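Beta-galactosidase (PDB 3TTY) hydrolyses beta-galactosides, releasing the terminal non-reducing galactose unit, and holds galactose in a pocket of its TIM-barrel domain. Local coordinates at residues N43-A48 with G109-S114; W88-K91 with V96-V99; W145-E150 with E231-E236. All blocks are in the same frame, centred on the assembly; numbering follows the deposited sequence.

Contact 1: N43-A48 with G109-S114. With GLA (alpha-D-galactopyranose), chain H.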
loop_
_atom_site.group_PDB
_atom_site.type_symbol
_atom_site.label_atom_id
_atom_site.label_comp_id
_atom_site.label_asym_id
_atom_site.label_seq_id
_atom_site.Cartn_x
_atom_site.Cartn_y
_atom_site.Cartn_z
ATOM N N ASN A 43 18.340 -14.565 30.603
ATOM C CA ASN A 43 16.949 -14.626 31.056
ATOM C C ASN A 43 16.024 -13.545 30.485
ATOM O O ASN A 43 15.062 -13.134 31.152
ATOM C CB ASN A 43 16.887 -14.568 32.578
ATOM C CG ASN A 43 15.546 -15.024 33.126
ATOM O OD1 ASN A 43 15.031 -16.095 32.757
ATOM N ND2 ASN A 43 14.963 -14.207 34.002
ATOM N N VAL A 44 16.301 -13.073 29.269
ATOM C CA VAL A 44 15.451 -12.033 28.674
ATOM C C VAL A 44 14.093 -12.604 28.272
ATOM O O VAL A 44 13.069 -11.929 28.388
ATOM C CB VAL A 44 16.095 -11.367 27.450
ATOM C CG1 VAL A 44 15.192 -10.266 26.903
ATOM C CG2 VAL A 44 17.452 -10.806 27.794
ATOM N N PHE A 45 14.074 -13.857 27.830
ATOM C CA PHE A 45 12.867 -14.409 27.224
ATOM C C PHE A 45 12.504 -15.786 27.741
ATOM O O PHE A 45 12.339 -16.723 26.958
ATOM C CB PHE A 45 12.995 -14.435 25.694
ATOM C CG PHE A 45 12.892 -13.067 25.048
ATOM C CD1 PHE A 45 11.729 -12.316 25.155
ATOM C CD2 PHE A 45 13.946 -12.544 24.320
ATOM C CE1 PHE A 45 11.617 -11.063 24.548
ATOM C CE2 PHE A 45 13.849 -11.287 23.717
ATOM C CZ PHE A 45 12.678 -10.546 23.833
ATOM N N SER A 46 12.349 -15.910 29.056
ATOM C CA SER A 46 12.120 -17.219 29.637
ATOM C C SER A 46 11.028 -17.192 30.696
ATOM O O SER A 46 11.033 -17.994 31.634
ATOM C CB SER A 46 13.420 -17.776 30.221
ATOM O OG SER A 46 14.124 -18.510 29.241
ATOM N N TRP A 47 10.088 -16.270 30.538
ATOM C CA TRP A 47 9.013 -16.162 31.490
ATOM C C TRP A 47 8.312 -17.522 31.603
ATOM O O TRP A 47 8.149 -18.047 32.698
ATOM C CB TRP A 47 8.052 -15.049 31.084
ATOM C CG TRP A 47 7.101 -14.652 32.156
ATOM C CD1 TRP A 47 6.743 -15.383 33.259
ATOM C CD2 TRP A 47 6.385 -13.416 32.241
ATOM N NE1 TRP A 47 5.829 -14.673 34.016
ATOM C CE2 TRP A 47 5.598 -13.465 33.411
ATOM C CE3 TRP A 47 6.314 -12.283 31.430
ATOM C CZ2 TRP A 47 4.779 -12.406 33.800
ATOM C CZ3 TRP A 47 5.493 -11.240 31.812
ATOM C CH2 TRP A 47 4.740 -11.310 32.986
ATOM N N ALA A 48 7.947 -18.112 30.473
ATOM C CA ALA A 48 7.234 -19.385 30.497
ATOM C C ALA A 48 8.087 -20.542 31.029
ATOM O O ALA A 48 7.568 -21.457 31.663
ATOM C CB ALA A 48 6.653 -19.722 29.120
ATOM N N GLY A 109 1.054 -14.356 20.617
ATOM C CA GLY A 109 2.087 -14.387 19.596
ATOM C C GLY A 109 3.030 -13.206 19.726
ATOM O O GLY A 109 2.723 -12.256 20.434
ATOM N N GLY A 110 4.177 -13.271 19.055
ATOM C CA GLY A 110 5.152 -12.186 19.087
ATOM C C GLY A 110 5.729 -11.931 20.472
ATOM O O GLY A 110 5.949 -12.864 21.254
ATOM N N ARG A 111 5.975 -10.662 20.774
ATOM C CA ARG A 111 6.573 -10.260 22.041
ATOM C C ARG A 111 6.348 -8.757 22.238
ATOM O O ARG A 111 5.766 -8.104 21.365
ATOM C CB ARG A 111 8.069 -10.559 22.005
ATOM C CG ARG A 111 8.772 -9.874 20.844
ATOM C CD ARG A 111 10.282 -9.835 21.032
ATOM N NE ARG A 111 10.930 -9.063 19.973
ATOM C CZ ARG A 111 12.247 -8.959 19.815
ATOM N NH1 ARG A 111 13.074 -9.570 20.656
ATOM N NH2 ARG A 111 12.736 -8.225 18.824
ATOM N N HIS A 112 6.817 -8.214 23.366
ATOM C CA HIS A 112 6.783 -6.762 23.632
ATOM C C HIS A 112 5.388 -6.162 23.508
ATOM O O HIS A 112 5.253 -4.982 23.199
ATOM C CB HIS A 112 7.676 -5.990 22.651
ATOM C CG HIS A 112 9.098 -6.450 22.621
ATOM N ND1 HIS A 112 9.951 -6.129 21.589
ATOM C CD2 HIS A 112 9.813 -7.216 23.477
ATOM C CE1 HIS A 112 11.136 -6.664 21.817
ATOM N NE2 HIS A 112 11.079 -7.336 22.954
ATOM N N ASN A 113 4.359 -6.966 23.742
ATOM C CA ASN A 113 3.009 -6.551 23.409
ATOM C C ASN A 113 1.990 -6.847 24.527
ATOM O O ASN A 113 0.821 -7.112 24.248
ATOM C CB ASN A 113 2.581 -7.200 22.076
ATOM C CG ASN A 113 2.724 -8.726 22.097
ATOM O OD1 ASN A 113 2.944 -9.321 23.162
ATOM N ND2 ASN A 113 2.587 -9.365 20.926
ATOM N N SER A 114 2.423 -6.809 25.787
ATOM C CA SER A 114 1.476 -6.932 26.895
ATOM C C SER A 114 0.762 -5.598 27.133
ATOM O O SER A 114 1.372 -4.539 27.047
ATOM C CB SER A 114 2.173 -7.391 28.179
ATOM O OG SER A 114 2.694 -8.709 28.046
HETATM C C1 GLA H . 16.165 -5.911 19.427
HETATM C C2 GLA H . 15.802 -6.894 20.568
HETATM C C3 GLA H . 16.655 -8.175 20.551
HETATM C C4 GLA H . 16.654 -8.713 19.128
HETATM C C5 GLA H . 17.116 -7.615 18.166
HETATM C C6 GLA H . 17.180 -8.205 16.752
HETATM O O1 GLA H . 17.432 -5.243 19.562
HETATM O O2 GLA H . 15.947 -6.261 21.829
HETATM O O3 GLA H . 16.121 -9.187 21.423
HETATM O O4 GLA H . 15.309 -9.068 18.834
HETATM O O5 GLA H . 16.150 -6.558 18.162
HETATM O O6 GLA H . 17.961 -7.357 15.899
#
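Phe45 and Arg111 meet at the rim of the TIM barrel, where loops that follow its second and third strands wall the galactose pocket. The phenyl ring comes to the edge of the guanidinium, with Phe45 CZ 3.3 Å from Arg111 NH1 and the two planes 33° apart. Farther back, the methylene Arg111 CD lies 3.8 Å from Phe45 CZ, so the ring also packs on the apolar part of the chain. The guanidinium grips the sugar: NH1 and NH2 of Arg111 both donate to O4 of galactose, NH2 at 2.7 Å from O4, and NH1 reaches O3 as well, at 3.2 Å. Arginine suits this task because its flat end offers two nitrogens to one hydroxyl oxygen, and its chain, extended from CG to NE (chi3 -175°), spans the gap from loop to ligand. A methionine in its place would probably leave O4 without the two nitrogens that hold it and O3 without NH1, and Phe45 CZ without the guanidinium beside it. Beside them, His112 CE1 lies above one guanidinium face, toward its rim, while His112 NE2 sits at the edge of the Phe45 ring.

In the next shell, Asn149 ND2 is hydrogen-bonded to His112 NE2, and Trp187 of the second subunit packs on Phe45 and Arg111. The loop is braced where Asn113 ND2 donates to Gly109 O, 2.9 Å away, in a nearly straight bond (168°).

Contact 2: W88-K91 with V96-V99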
loop_
_atom_site.group_PDB
_atom_site.type_symbol
_atom_site.label_atom_id
_atom_site.label_comp_id
_atom_site.label_asym_id
_atom_site.label_seq_id
_atom_site.Cartn_x
_atom_site.Cartn_y
_atom_site.Cartn_z
ATOM N N TRP A 88 0.183 -19.559 28.238
ATOM C CA TRP A 88 -0.905 -19.885 29.175
ATOM C C TRP A 88 -1.508 -18.628 29.787
ATOM O O TRP A 88 -2.684 -18.597 30.148
ATOM C CB TRP A 88 -0.453 -20.845 30.286
ATOM C CG TRP A 88 0.552 -20.272 31.263
ATOM C CD1 TRP A 88 1.898 -20.504 31.279
ATOM C CD2 TRP A 88 0.286 -19.400 32.379
ATOM N NE1 TRP A 88 2.487 -19.819 32.317
ATOM C CE2 TRP A 88 1.520 -19.140 33.009
ATOM C CE3 TRP A 88 -0.873 -18.820 32.906
ATOM C CZ2 TRP A 88 1.626 -18.325 34.140
ATOM C CZ3 TRP A 88 -0.762 -18.000 34.026
ATOM C CH2 TRP A 88 0.475 -17.762 34.627
ATOM N N MET A 89 -0.708 -17.584 29.901
ATOM C CA MET A 89 -1.201 -16.365 30.516
ATOM C C MET A 89 -2.105 -15.653 29.512
ATOM O O MET A 89 -3.181 -15.150 29.860
ATOM C CB MET A 89 -0.032 -15.472 30.962
ATOM C CG MET A 89 -0.471 -14.204 31.690
ATOM S SD MET A 89 0.922 -13.274 32.289
ATOM C CE MET A 89 1.523 -14.357 33.564
ATOM N N ALA A 90 -1.680 -15.653 28.252
ATOM C CA ALA A 90 -2.494 -15.078 27.192
ATOM C C ALA A 90 -3.787 -15.876 27.054
ATOM O O ALA A 90 -4.847 -15.302 26.830
ATOM C CB ALA A 90 -1.742 -15.058 25.887
ATOM N N LYS A 91 -3.703 -17.194 27.218
ATOM C CA LYS A 91 -4.878 -18.036 27.090
ATOM C C LYS A 91 -5.844 -17.862 28.269
ATOM O O LYS A 91 -7.036 -17.655 28.077
ATOM C CB LYS A 91 -4.468 -19.506 26.965
ATOM C CG LYS A 91 -5.623 -20.412 26.606
ATOM C CD LYS A 91 -6.075 -21.235 27.801
ATOM C CE LYS A 91 -7.346 -22.035 27.482
ATOM N NZ LYS A 91 -7.758 -22.913 28.618
ATOM N N VAL A 96 -4.276 -9.551 29.256
ATOM C CA VAL A 96 -2.854 -9.353 29.047
ATOM C C VAL A 96 -2.564 -8.954 27.593
ATOM O O VAL A 96 -1.544 -8.343 27.291
ATOM C CB VAL A 96 -2.110 -10.626 29.481
ATOM C CG1 VAL A 96 -1.287 -11.219 28.346
ATOM C CG2 VAL A 96 -1.303 -10.352 30.741
ATOM N N LEU A 97 -3.517 -9.238 26.710
ATOM C CA LEU A 97 -3.326 -9.047 25.278
ATOM C C LEU A 97 -3.813 -7.679 24.796
ATOM O O LEU A 97 -4.832 -7.154 25.274
ATOM C CB LEU A 97 -4.052 -10.146 24.515
ATOM C CG LEU A 97 -3.582 -11.586 24.730
ATOM C CD1 LEU A 97 -4.628 -12.562 24.206
ATOM C CD2 LEU A 97 -2.221 -11.845 24.076
ATOM N N ARG A 98 -3.102 -7.116 23.824
ATOM C CA ARG A 98 -3.434 -5.787 23.320
ATOM C C ARG A 98 -4.577 -5.800 22.306
ATOM O O ARG A 98 -4.925 -6.846 21.748
ATOM C CB ARG A 98 -2.202 -5.115 22.708
ATOM C CG ARG A 98 -1.204 -4.652 23.743
ATOM C CD ARG A 98 -0.017 -3.966 23.130
ATOM N NE ARG A 98 0.984 -3.666 24.153
ATOM C CZ ARG A 98 2.201 -3.193 23.893
ATOM N NH1 ARG A 98 2.584 -2.964 22.636
ATOM N NH2 ARG A 98 3.046 -2.970 24.886
ATOM N N VAL A 99 -5.177 -4.629 22.121
ATOM C CA VAL A 99 -6.069 -4.369 21.014
ATOM C C VAL A 99 -5.331 -3.389 20.101
ATOM O O VAL A 99 -4.766 -2.384 20.564
ATOM C CB VAL A 99 -7.408 -3.820 21.513
ATOM C CG1 VAL A 99 -8.186 -3.151 20.387
ATOM C CG2 VAL A 99 -8.210 -4.950 22.112
#
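Met89 lies across Val96 at about a right angle, and the path of the methionine from the helix outward explains much of this contact. Its CB rests against one face of the neighbouring Trp88 ring, toward the rim. CG continues anti to the backbone N (chi1 -177°), which carries the chain away from the helix, and Met89 CG comes to 4.1 Å from Val96 CG2. The next atom, Met89 SD, is 4.0 Å from the same methyl, so two successive atoms of the methionine share one branch of the valine. The chain then bends at its last torsion (chi3 -69°), and the terminal methyl Met89 CE reaches Trp47 CZ2 at 3.8 Å. A long unbranched apolar chain suits a place where it runs straight past Val96 and turns only at its end, toward Trp47.

One residue on, the chain is kept short. Ala90 CB is 3.7 Å from Leu97 CD2, and the other leucine methyl, Leu97 CD1, lies 3.8 Å from Ala90 O. The small alanine lets the loop come close to the helix, with the two backbones 6.0 Å apart between Ala90 CA and Val96 CA. Beta-branched Val96 serves both neighbours: its CG2 faces the methionine, while Val96 CG1 lies 4.2 Å from Ala90 CA.

All four touching residues are buried, and the contact folds the loop after helix 87-92 back on that helix. His85 packs on Ala90, Val96 and Leu97. Backbone hydrogen bonding joins Val96 to the zinc ligand Cys115, and helix 119-135 closes over the group, with Thr120 and Tyr124 against Met89 and Thr120 and Tyr121 against Val96.

Contact 3: W145-E150 with E231-E236. With GLA (alpha-D-galactopyranose), chain H.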
loop_
_atom_site.group_PDB
_atom_site.type_symbol
_atom_site.label_atom_id
_atom_site.label_comp_id
_atom_site.label_asym_id
_atom_site.label_seq_id
_atom_site.Cartn_x
_atom_site.Cartn_y
_atom_site.Cartn_z
ATOM N N TRP A 145 20.476 -4.838 36.246
ATOM C CA TRP A 145 19.158 -5.414 35.963
ATOM C C TRP A 145 18.661 -4.905 34.614
ATOM O O TRP A 145 18.758 -3.718 34.312
ATOM C CB TRP A 145 18.119 -5.060 37.040
ATOM C CG TRP A 145 18.263 -5.799 38.343
ATOM C CD1 TRP A 145 18.772 -5.304 39.505
ATOM C CD2 TRP A 145 17.887 -7.157 38.620
ATOM N NE1 TRP A 145 18.742 -6.264 40.482
ATOM C CE2 TRP A 145 18.204 -7.411 39.967
ATOM C CE3 TRP A 145 17.321 -8.182 37.859
ATOM C CZ2 TRP A 145 17.974 -8.643 40.570
ATOM C CZ3 TRP A 145 17.098 -9.404 38.456
ATOM C CH2 TRP A 145 17.422 -9.627 39.796
ATOM N N HIS A 146 18.104 -5.817 33.827
ATOM C CA HIS A 146 17.617 -5.539 32.484
ATOM C C HIS A 146 16.102 -5.789 32.513
ATOM O O HIS A 146 15.628 -6.911 32.278
ATOM C CB HIS A 146 18.382 -6.458 31.508
ATOM C CG HIS A 146 17.928 -6.407 30.078
ATOM N ND1 HIS A 146 16.602 -6.490 29.703
ATOM C CD2 HIS A 146 18.642 -6.376 28.929
ATOM C CE1 HIS A 146 16.522 -6.483 28.383
ATOM N NE2 HIS A 146 17.742 -6.414 27.886
ATOM N N VAL A 147 15.350 -4.736 32.830
ATOM C CA VAL A 147 13.896 -4.837 32.997
ATOM C C VAL A 147 13.193 -5.053 31.673
ATOM O O VAL A 147 13.369 -4.265 30.729
ATOM C CB VAL A 147 13.304 -3.575 33.646
ATOM C CG1 VAL A 147 11.772 -3.606 33.581
ATOM C CG2 VAL A 147 13.802 -3.434 35.080
ATOM N N SER A 148 12.404 -6.125 31.596
ATOM C CA SER A 148 11.637 -6.407 30.388
ATOM C C SER A 148 12.588 -6.441 29.177
ATOM O O SER A 148 13.725 -6.900 29.288
ATOM C CB SER A 148 10.546 -5.338 30.207
ATOM O OG SER A 148 9.583 -5.715 29.237
ATOM N N ASN A 149 12.107 -5.969 28.033
ATOM C CA ASN A 149 12.908 -5.831 26.829
ATOM C C ASN A 149 12.173 -4.939 25.835
ATOM O O ASN A 149 10.993 -5.164 25.551
ATOM C CB ASN A 149 13.185 -7.190 26.185
ATOM C CG ASN A 149 14.249 -7.102 25.102
ATOM O OD1 ASN A 149 15.408 -6.814 25.384
ATOM N ND2 ASN A 149 13.856 -7.339 23.857
ATOM N N GLU A 150 12.876 -3.936 25.314
ATOM C CA GLU A 150 12.307 -2.971 24.365
ATOM C C GLU A 150 10.794 -2.698 24.540
ATOM O O GLU A 150 9.978 -3.097 23.705
ATOM C CB GLU A 150 12.608 -3.385 22.912
ATOM C CG GLU A 150 14.085 -3.430 22.553
ATOM C CD GLU A 150 14.337 -3.404 21.042
ATOM O OE1 GLU A 150 13.449 -3.837 20.262
ATOM O OE2 GLU A 150 15.425 -2.936 20.635
ATOM N N GLU A 231 5.200 3.364 33.667
ATOM C CA GLU A 231 4.720 2.862 34.949
ATOM C C GLU A 231 5.108 1.393 35.122
ATOM O O GLU A 231 5.529 0.967 36.203
ATOM C CB GLU A 231 3.206 3.019 35.058
ATOM C CG GLU A 231 2.737 4.425 35.428
ATOM C CD GLU A 231 3.310 4.879 36.769
ATOM O OE1 GLU A 231 3.150 4.137 37.760
ATOM O OE2 GLU A 231 3.941 5.965 36.825
ATOM N N CYS A 232 4.956 0.608 34.062
ATOM C CA CYS A 232 5.369 -0.793 34.139
ATOM C C CYS A 232 6.855 -0.898 34.486
ATOM O O CYS A 232 7.227 -1.621 35.407
ATOM C CB CYS A 232 5.043 -1.547 32.847
ATOM S SG CYS A 232 3.260 -1.712 32.541
ATOM N N PHE A 233 7.702 -0.159 33.778
ATOM C CA PHE A 233 9.130 -0.164 34.097
ATOM C C PHE A 233 9.404 0.151 35.565
ATOM O O PHE A 233 10.105 -0.603 36.258
ATOM C CB PHE A 233 9.907 0.822 33.230
ATOM C CG PHE A 233 11.327 1.029 33.697
ATOM C CD1 PHE A 233 12.292 0.059 33.465
ATOM C CD2 PHE A 233 11.688 2.179 34.384
ATOM C CE1 PHE A 233 13.593 0.229 33.904
ATOM C CE2 PHE A 233 12.991 2.370 34.825
ATOM C CZ PHE A 233 13.948 1.398 34.589
ATOM N N LYS A 234 8.848 1.273 36.021
ATOM C CA LYS A 234 9.030 1.749 37.387
ATOM C C LYS A 234 8.541 0.738 38.402
ATOM O O LYS A 234 9.168 0.536 39.442
ATOM C CB LYS A 234 8.306 3.081 37.611
ATOM C CG LYS A 234 8.681 4.170 36.606
ATOM C CD LYS A 234 8.340 5.586 37.105
ATOM C CE LYS A 234 6.976 5.649 37.780
ATOM N NZ LYS A 234 6.599 7.035 38.168
ATOM N N MET A 235 7.414 0.109 38.098
ATOM C CA MET A 235 6.870 -0.912 38.969
ATOM C C MET A 235 7.883 -2.040 39.202
ATOM O O MET A 235 8.040 -2.501 40.331
ATOM C CB MET A 235 5.563 -1.465 38.399
ATOM C CG MET A 235 5.014 -2.656 39.167
ATOM S SD MET A 235 3.766 -3.576 38.226
ATOM C CE MET A 235 4.797 -4.479 37.058
ATOM N N GLU A 236 8.562 -2.486 38.146
ATOM C CA GLU A 236 9.539 -3.575 38.287
ATOM C C GLU A 236 10.819 -3.066 38.946
ATOM O O GLU A 236 11.375 -3.702 39.846
ATOM C CB GLU A 236 9.853 -4.240 36.935
ATOM C CG GLU A 236 8.728 -5.119 36.387
ATOM C CD GLU A 236 9.183 -5.987 35.203
ATOM O OE1 GLU A 236 10.301 -6.549 35.248
ATOM O OE2 GLU A 236 8.421 -6.112 34.225
HETATM C C1 GLA H . 16.165 -5.911 19.427
HETATM C C2 GLA H . 15.802 -6.894 20.568
HETATM C C3 GLA H . 16.655 -8.175 20.551
HETATM C C4 GLA H . 16.654 -8.713 19.128
HETATM C C5 GLA H . 17.116 -7.615 18.166
HETATM C C6 GLA H . 17.180 -8.205 16.752
HETATM O O1 GLA H . 17.432 -5.243 19.562
HETATM O O2 GLA H . 15.947 -6.261 21.829
HETATM O O3 GLA H . 16.121 -9.187 21.423
HETATM O O4 GLA H . 15.309 -9.068 18.834
HETATM O O5 GLA H . 16.150 -6.558 18.162
HETATM O O6 GLA H . 17.961 -7.357 15.899
#
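The Phe233 ring is met obliquely by Val147 in the beta-alpha-beta crossover of the TIM barrel that runs from strand 142-146 through helix 215-243 to strand 249-253. Val147 CG1 comes to 3.7 Å from Phe233 CD1, and Val147 CG2 to 3.9 Å from Phe233 CE1, so the two branches of the valine are spread along the CD1-CE1 bond of the ring. On the inner side of the strand, the His146 ring has Ser148 O and Asn149 OD1 at its edge, in plane.

Beta-branched Val147 fills the layer between barrel and helix. Its CG1, anti to the backbone N (chi1 170°), also packs 3.7 Å from Glu236 OE1. That buried carboxylate is satisfied by hydroxyls: OE1 is hydrogen-bonded to Thr80 OG1 and OE2 to Thr82 OG1, which ties the helix to residues following strand 75-79.

Beyond Ser148 the chain turns inward to Asn149 and Glu150, the Asn-Glu pair that follows the fourth strand in clan GH-A glycosidases. Glu150 OE2 lies 3.2 Å from galactose O1. Asn149 OD1 is hydrogen-bonded to Asn252 ND2, which helps to orient the amide, and Asn149 ND2 donates to galactose O2 at 3.1 Å (154°).

How the contacts relate
From the N terminus, the chain leaves strand 39-42 and enters 43-48, opening the loop that contact 1 closes at 109-114. Contact 2 is nested inside that loop: the chain turns back after helix 87-92, so that 96-99 lies on 88-91. Contact 3 follows in series, closing the excursion from strand 142-146 to helix 215-243 outside the barrel. Contacts 1 and 2 touch through Arg98, which reaches the carbonyl of Ser114. Contacts 1 and 3 share the galactose and also meet directly, His112 against Asn149; 2 and 3 do not touch. Thus the excursion after the third strand, which carries the zinc ligand Cys115, is folded onto the loop after the second and onto helix 87-92.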